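PDB 3P1T: putative histidinol-phosphate aminotransferase from Burkholderia pseudomallei, which probably catalyses the pyridoxal-phosphate-dependent transfer of an amino group from L-histidinol phosphate to 2-oxoglutarate, a step of histidine biosynthesis. Local coordinates for residues A[182-187]-A[209-214]. Sequence-based numbering, arbitrary orientation.
Sequences RGLAYG and ALFGPS. With EDO (1,2-ethanediol), chain H.
Gly-212 O accepts a hydrogen bond from Asn-70 ND2 and is also met obliquely by the Tyr-186 ring, whose CD1 lies 3.6 Å from it. No hydrogen bond crosses between the segments; side chains pack on each other and on backbone carbonyls. Leu-184 CD1 stands 3.7 Å from the centroid of the Phe-211 ring, 13° off its normal, a CH-pi contact over the face. CD2 of the same leucine reaches the ring's CD1 and CE1 side. Tyr-186 has CG between its backbone N and carbonyl carbon (chi1 64°), which sets CG 4.0 Å from Gly-212 N; CD2 of the tyrosine lies 3.8 Å from Phe-211 CB. Gly-187 O packs against the ring of Pro-213, the N-cap of helix 214-221. An ethanediol, probably from the crystallisation liquor, is hydrogen-bonded through O2 to N and OG of Ser-214, while its O1 lies loosely at the tyrosine's edge, 4.1 Å from Tyr-186 CE1. Phe-211 ends strand 208-211, the antiparallel member of the seven-stranded sheet characteristic of fold-type I aminotransferases; this strand runs between 71-74 and 190-195, and the loop preceding 190-195 supplies Leu-184 and Tyr-186.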
loop_
_atom_site.group_PDB
_atom_site.type_symbol
_atom_site.label_atom_id
_atom_site.label_comp_id
_atom_site.label_asym_id
_atom_site.label_seq_id
_atom_site.Cartn_x
_atom_site.Cartn_y
_atom_site.Cartn_z
ATOM N N ARG A 182 -17.845 -18.722 -15.802
ATOM C CA ARG A 182 -17.182 -19.639 -14.871
ATOM C C ARG A 182 -16.896 -18.913 -13.539
ATOM O O ARG A 182 -16.330 -17.811 -13.568
ATOM C CB ARG A 182 -15.878 -20.106 -15.553
ATOM C CG ARG A 182 -15.101 -21.129 -14.776
ATOM C CD ARG A 182 -13.646 -21.135 -15.174
ATOM N NE ARG A 182 -13.418 -21.723 -16.488
ATOM C CZ ARG A 182 -12.218 -21.829 -17.041
ATOM N NH1 ARG A 182 -11.145 -21.375 -16.405
ATOM N NH2 ARG A 182 -12.078 -22.394 -18.227
ATOM N N GLY A 183 -17.295 -19.482 -12.419
ATOM C CA GLY A 183 -17.105 -18.803 -11.138
ATOM C C GLY A 183 -15.683 -18.545 -10.657
ATOM O O GLY A 183 -14.703 -18.727 -11.397
ATOM N N LEU A 184 -15.579 -18.054 -9.407
ATOM C CA LEU A 184 -14.311 -17.917 -8.715
ATOM C C LEU A 184 -13.974 -19.307 -8.239
ATOM O O LEU A 184 -14.817 -19.938 -7.589
ATOM C CB LEU A 184 -14.344 -16.883 -7.566
ATOM C CG LEU A 184 -14.523 -15.419 -7.909
ATOM C CD1 LEU A 184 -14.932 -14.659 -6.691
ATOM C CD2 LEU A 184 -13.261 -14.822 -8.478
ATOM N N ALA A 185 -12.827 -19.839 -8.655
ATOM C CA ALA A 185 -12.421 -21.188 -8.287
ATOM C C ALA A 185 -11.360 -21.132 -7.185
ATOM O O ALA A 185 -10.221 -20.744 -7.441
ATOM C CB ALA A 185 -11.901 -21.937 -9.512
ATOM N N TYR A 186 -11.764 -21.440 -5.955
ATOM C CA TYR A 186 -10.887 -21.451 -4.797
ATOM C C TYR A 186 -11.362 -22.556 -3.848
ATOM O O TYR A 186 -12.532 -22.937 -3.872
ATOM C CB TYR A 186 -10.799 -20.068 -4.100
ATOM C CG TYR A 186 -12.100 -19.595 -3.511
ATOM C CD1 TYR A 186 -12.489 -19.981 -2.233
ATOM C CD2 TYR A 186 -12.948 -18.752 -4.225
ATOM C CE1 TYR A 186 -13.719 -19.598 -1.704
ATOM C CE2 TYR A 186 -14.172 -18.343 -3.697
ATOM C CZ TYR A 186 -14.559 -18.779 -2.439
ATOM O OH TYR A 186 -15.764 -18.383 -1.913
ATOM N N GLY A 187 -10.434 -23.069 -3.054
ATOM C CA GLY A 187 -10.673 -24.137 -2.094
ATOM C C GLY A 187 -9.454 -24.411 -1.244
ATOM O O GLY A 187 -8.519 -23.610 -1.235
ATOM N N ALA A 209 -7.983 -8.233 -5.578
ATOM C CA ALA A 209 -8.713 -9.068 -4.634
ATOM C C ALA A 209 -8.232 -10.514 -4.728
ATOM O O ALA A 209 -8.199 -11.083 -5.823
ATOM C CB ALA A 209 -10.215 -8.983 -4.906
ATOM N N LEU A 210 -7.839 -11.098 -3.583
ATOM C CA LEU A 210 -7.383 -12.491 -3.492
ATOM C C LEU A 210 -8.468 -13.329 -2.847
ATOM O O LEU A 210 -8.968 -12.965 -1.779
ATOM C CB LEU A 210 -6.054 -12.612 -2.710
ATOM C CG LEU A 210 -5.540 -14.026 -2.422
ATOM C CD1 LEU A 210 -5.179 -14.787 -3.716
ATOM C CD2 LEU A 210 -4.370 -13.987 -1.457
ATOM N N PHE A 211 -8.813 -14.454 -3.478
ATOM C CA PHE A 211 -9.852 -15.366 -2.978
ATOM C C PHE A 211 -9.220 -16.694 -2.615
ATOM O O PHE A 211 -8.395 -17.206 -3.373
ATOM C CB PHE A 211 -10.984 -15.551 -4.014
ATOM C CG PHE A 211 -11.542 -14.245 -4.524
ATOM C CD1 PHE A 211 -10.966 -13.596 -5.613
ATOM C CD2 PHE A 211 -12.623 -13.643 -3.905
ATOM C CE1 PHE A 211 -11.463 -12.363 -6.067
ATOM C CE2 PHE A 211 -13.129 -12.412 -4.373
ATOM C CZ PHE A 211 -12.547 -11.783 -5.445
ATOM N N GLY A 212 -9.587 -17.227 -1.457
ATOM C CA GLY A 212 -9.053 -18.498 -0.984
ATOM C C GLY A 212 -9.785 -19.064 0.212
ATOM O O GLY A 212 -10.820 -18.521 0.639
ATOM N N PRO A 213 -9.235 -20.176 0.772
ATOM C CA PRO A 213 -9.851 -20.796 1.971
ATOM C C PRO A 213 -9.763 -19.860 3.183
ATOM O O PRO A 213 -8.749 -19.178 3.360
ATOM C CB PRO A 213 -9.041 -22.079 2.176
ATOM C CG PRO A 213 -7.739 -21.839 1.490
ATOM C CD PRO A 213 -8.008 -20.885 0.350
ATOM N N SER A 214 -10.843 -19.811 3.992
ATOM C CA SER A 214 -11.048 -18.859 5.083
ATOM C C SER A 214 -9.922 -18.860 6.139
ATOM O O SER A 214 -9.540 -17.768 6.581
ATOM C CB SER A 214 -12.393 -19.080 5.778
ATOM O OG SER A 214 -12.646 -20.419 6.163
HETATM C C1 EDO H . -13.938 -21.746 2.467
HETATM O O1 EDO H . -13.260 -22.335 1.342
HETATM C C2 EDO H . -13.796 -22.553 3.761
HETATM O O2 EDO H . -12.427 -22.639 4.176
#